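Local atomic coordinates of DUF2235 domain-containing protein (Pseudomonas aeruginosa, PDB entry 4O5P), a protein that acts as a phospholipase effector of the type VI secretion system, probably attacking membrane phospholipids through an alpha/beta-hydrolase-type catalytic domain. Residues 752-755 and 756-759; 299-302 and 303-307. All coordinates share one frame; numbering follows the deposited sequence.

In the fold
Two tight turns, each closed by nearby residues, belong to different parts of this effector. Contact 2 (299-302 with 303-307) follows the edge strand 294-299 in the catalytic domain, and its centre lies about 12 Å from the centre of the chain. Its W301 packs on helix 238-254 and comes near, without touching, what is probably the nucleophile elbow of an alpha/beta hydrolase, around S237. Contact 1 (752-755 with 756-759) reverses the chain after strand 749-753 in the C-terminal domain, its centre about 32 Å from the centre of the chain. The contact centres are about 31 Å apart and their nearest atoms about 19 Å, so neither touches the other.

Contact 1 of 2, residues 752-755 and 756-759; sequences AFDP and LTGI
The carboxylate of D754 is the flat group of this turn, and one of its faces is turned to the backbone nitrogens of L756 and T757, so that the L756 N-H reaches OD1 from above the plane. The ring of F753 leads away, leaving its CB to touch I759 O at 3.3 Å. The motif is an Asx motif in a four-residue hairpin-like loop: D754 OD1 takes a weak bond from L756 N (3.3 Å, 154°), and D754 O accepts G758 N at 2.8 Å, closing an alpha-turn. With CG anti to the backbone N (chi1 173°), the D754 side chain turns back toward the following amides, where aspartate has just the length to meet the one two residues on. The approach of OD2 to T757 is too crowded in the model to carry weight.

P755 suits the first loop position because its ring holds phi near the helical value; L756 keeps helical angles and T757 widens from them. G758 then adopts left-handed backbone angles, at which a CB would press on T757 O; glycine has none. Beyond the loop, A752 pairs with L761 and F753 with G717 of strand 715-723, while V808 and Q812 of helix 803-814 pack against the buried D754. The neck is fastened by D754 N to I759 O, 2.9 Å long, with the N-H meeting the oxygen at 160°.

Contact 2 of 2, residues 299-302 and 303-307; sequences MDWA and DDTMR
The side chain of M306, a selenomethionine, folds back over the turn that precedes it and touches A302 and W301. Residues 299-303 form two consecutive type I beta turns, the second closed by only a weak bond from D303 N to D300 O, and 302-305 a type II turn with D304 in the left-handed position. From its CB, M306 sends CG past A302 O at 3.5 Å; bends at chi2 and chi3 then carry the chain through SE, so that CE rests on A302 CB (3.7 Å) and W301 CZ3 (3.8 Å). A long, flexible apolar chain suits this buried corner, and the small A302 lets it come close. A302 CB and M299 CB lie over one face of the indole, both toward its rim; A241, A245 and W249 of helix 238-254 also touch the W301 side chain.

A302 O is gripped twice: T305 N bonds to it at 3.1 Å from well above the carbonyl plane, and a water donates to it at 2.9 Å while accepting from M306 N. Threonine fits at 305 because its hydroxyl, set between backbone N and carbonyl carbon (chi1 57°), can reach back: OG1 donates to W301 O at a very short 2.5 Å.

Contact 1 of 2, residues 752-755 and 756-759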
loop_
_atom_site.group_PDB
_atom_site.type_symbol
_atom_site.label_atom_id
_atom_site.label_comp_id
_atom_site.label_asym_id
_atom_site.label_seq_id
_atom_site.Cartn_x
_atom_site.Cartn_y
_atom_site.Cartn_z
ATOM N N ALA A 752 28.132 11.208 -8.020
ATOM C CA ALA A 752 26.969 12.038 -7.736
ATOM C C ALA A 752 27.144 13.445 -8.277
ATOM O O ALA A 752 28.267 13.966 -8.340
ATOM C CB ALA A 752 26.699 12.087 -6.232
ATOM N N PHE A 753 26.029 14.064 -8.653
ATOM C CA PHE A 753 26.065 15.446 -9.115
ATOM C C PHE A 753 24.803 16.200 -8.698
ATOM O O PHE A 753 23.791 15.600 -8.336
ATOM C CB PHE A 753 26.244 15.490 -10.639
ATOM C CG PHE A 753 25.208 14.709 -11.395
ATOM C CD1 PHE A 753 25.386 13.356 -11.641
ATOM C CD2 PHE A 753 24.058 15.326 -11.861
ATOM C CE1 PHE A 753 24.434 12.634 -12.335
ATOM C CE2 PHE A 753 23.105 14.614 -12.562
ATOM C CZ PHE A 753 23.284 13.269 -12.792
ATOM N N ASP A 754 24.871 17.522 -8.734
ATOM C CA ASP A 754 23.691 18.353 -8.566
ATOM C C ASP A 754 22.897 18.342 -9.876
ATOM O O ASP A 754 23.456 18.625 -10.939
ATOM C CB ASP A 754 24.137 19.777 -8.215
ATOM C CG ASP A 754 23.001 20.760 -8.190
ATOM O OD1 ASP A 754 21.868 20.349 -7.882
ATOM O OD2 ASP A 754 23.236 21.964 -8.460
ATOM N N PRO A 755 21.595 18.004 -9.815
ATOM C CA PRO A 755 20.766 17.956 -11.030
ATOM C C PRO A 755 20.576 19.338 -11.672
ATOM O O PRO A 755 20.461 19.443 -12.893
ATOM C CB PRO A 755 19.416 17.454 -10.508
ATOM C CG PRO A 755 19.720 16.742 -9.249
ATOM C CD PRO A 755 20.874 17.485 -8.636
ATOM N N LEU A 756 20.524 20.382 -10.851
ATOM C CA LEU A 756 20.272 21.728 -11.361
ATOM C C LEU A 756 21.429 22.296 -12.181
ATOM O O LEU A 756 21.209 22.926 -13.213
ATOM C CB LEU A 756 19.926 22.686 -10.222
ATOM C CG LEU A 756 18.714 22.297 -9.370
ATOM C CD1 LEU A 756 18.272 23.480 -8.528
ATOM C CD2 LEU A 756 17.583 21.814 -10.251
ATOM N N THR A 757 22.654 22.086 -11.712
ATOM C CA THR A 757 23.817 22.691 -12.344
ATOM C C THR A 757 24.698 21.683 -13.082
ATOM O O THR A 757 25.494 22.067 -13.937
ATOM C CB THR A 757 24.675 23.391 -11.303
ATOM O OG1 THR A 757 25.714 24.135 -11.948
ATOM C CG2 THR A 757 25.295 22.376 -10.431
ATOM N N GLY A 758 24.563 20.399 -12.753
ATOM C CA GLY A 758 25.404 19.381 -13.358
ATOM C C GLY A 758 26.744 19.182 -12.659
ATOM O O GLY A 758 27.505 18.281 -13.015
ATOM N N ILE A 759 27.027 20.012 -11.656
ATOM C CA ILE A 759 28.319 19.997 -10.958
ATOM C C ILE A 759 28.513 18.736 -10.110
ATOM O O ILE A 759 27.572 18.247 -9.484
ATOM C CB ILE A 759 28.506 21.289 -10.107
ATOM C CG1 ILE A 759 28.655 22.510 -11.024
ATOM C CG2 ILE A 759 29.719 21.204 -9.211
ATOM C CD1 ILE A 759 28.509 23.856 -10.300
#

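Contact 2 of 2, residues 299-302 and 303-307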
loop_
_atom_site.group_PDB
_atom_site.type_symbol
_atom_site.label_atom_id
_atom_site.label_comp_id
_atom_site.label_asym_id
_atom_site.label_seq_id
_atom_site.Cartn_x
_atom_site.Cartn_y
_atom_site.Cartn_z
HETATM N N MSE A 299 9.005 4.137 2.951
HETATM C CA MSE A 299 8.731 5.494 3.420
HETATM C C MSE A 299 9.261 5.606 4.854
HETATM O O MSE A 299 9.267 4.613 5.608
HETATM C CB MSE A 299 7.224 5.783 3.375
HETATM C CG MSE A 299 6.710 6.017 1.967
HETATM SE SE MSE A 299 4.748 6.002 1.821
HETATM C CE MSE A 299 4.622 6.599 -0.024
ATOM N N ASP A 300 9.698 6.803 5.233
ATOM C CA ASP A 300 10.367 6.977 6.524
ATOM C C ASP A 300 9.520 6.504 7.720
ATOM O O ASP A 300 10.045 5.869 8.650
ATOM C CB ASP A 300 10.895 8.417 6.706
ATOM C CG ASP A 300 9.823 9.482 6.508
ATOM O OD1 ASP A 300 8.614 9.163 6.537
ATOM O OD2 ASP A 300 10.191 10.665 6.329
ATOM N N TRP A 301 8.212 6.758 7.683
ATOM C CA TRP A 301 7.381 6.399 8.838
ATOM C C TRP A 301 7.218 4.888 8.994
ATOM O O TRP A 301 6.841 4.397 10.072
ATOM C CB TRP A 301 6.020 7.089 8.769
ATOM C CG TRP A 301 5.306 6.920 7.469
ATOM C CD1 TRP A 301 5.247 7.824 6.453
ATOM C CD2 TRP A 301 4.546 5.785 7.041
ATOM N NE1 TRP A 301 4.497 7.326 5.419
ATOM C CE2 TRP A 301 4.048 6.074 5.760
ATOM C CE3 TRP A 301 4.233 4.547 7.622
ATOM C CZ2 TRP A 301 3.270 5.170 5.033
ATOM C CZ3 TRP A 301 3.458 3.655 6.906
ATOM C CH2 TRP A 301 2.979 3.971 5.626
ATOM N N ALA A 302 7.510 4.165 7.910
ATOM C CA ALA A 302 7.302 2.722 7.830
ATOM C C ALA A 302 8.461 1.905 8.391
ATOM O O ALA A 302 8.276 0.723 8.723
ATOM C CB ALA A 302 7.035 2.297 6.381
ATOM N N ASP A 303 9.646 2.518 8.470
ATOM C CA ASP A 303 10.817 1.863 9.061
ATOM C C ASP A 303 10.489 1.427 10.475
ATOM O O ASP A 303 9.989 2.230 11.274
ATOM C CB ASP A 303 12.003 2.814 9.075
ATOM C CG ASP A 303 12.508 3.121 7.691
ATOM O OD1 ASP A 303 12.752 2.169 6.925
ATOM O OD2 ASP A 303 12.656 4.310 7.357
ATOM N N ASP A 304 10.741 0.156 10.767
ATOM C CA ASP A 304 10.477 -0.427 12.090
ATOM C C ASP A 304 9.032 -0.313 12.585
ATOM O O ASP A 304 8.754 -0.551 13.757
ATOM C CB ASP A 304 11.449 0.125 13.132
ATOM C CG ASP A 304 12.899 -0.176 12.789
ATOM O OD1 ASP A 304 13.150 -1.041 11.913
ATOM O OD2 ASP A 304 13.791 0.448 13.404
ATOM N N THR A 305 8.110 0.015 11.688
ATOM C CA THR A 305 6.694 0.088 12.053
ATOM C C THR A 305 5.807 -0.889 11.257
ATOM O O THR A 305 4.589 -0.910 11.408
ATOM C CB THR A 305 6.158 1.535 11.970
ATOM O OG1 THR A 305 6.373 2.058 10.656
ATOM C CG2 THR A 305 6.886 2.429 12.983
HETATM N N MSE A 306 6.413 -1.713 10.416
HETATM C CA MSE A 306 5.633 -2.711 9.701
HETATM C C MSE A 306 5.425 -3.944 10.564
HETATM O O MSE A 306 4.448 -4.683 10.404
HETATM C CB MSE A 306 6.327 -3.095 8.393
HETATM C CG MSE A 306 6.381 -1.944 7.376
HETATM SE SE MSE A 306 4.569 -1.359 6.944
HETATM C CE MSE A 306 4.503 0.196 8.108
ATOM N N ARG A 307 6.384 -4.181 11.450
ATOM C CA ARG A 307 6.327 -5.293 12.388
ATOM C C ARG A 307 5.035 -5.196 13.194
ATOM O O ARG A 307 4.763 -4.151 13.796
ATOM C CB ARG A 307 7.522 -5.180 13.328
ATOM C CG ARG A 307 7.757 -6.375 14.189
ATOM C CD ARG A 307 8.701 -6.020 15.349
ATOM N NE ARG A 307 8.627 -7.077 16.342
ATOM C CZ ARG A 307 9.335 -8.199 16.277
ATOM N NH1 ARG A 307 10.203 -8.381 15.277
ATOM N NH2 ARG A 307 9.185 -9.128 17.213
HETATM O O HOH W 1 9.421 4.975 12.007
HETATM O O HOH W 2 9.351 -1.926 9.032
#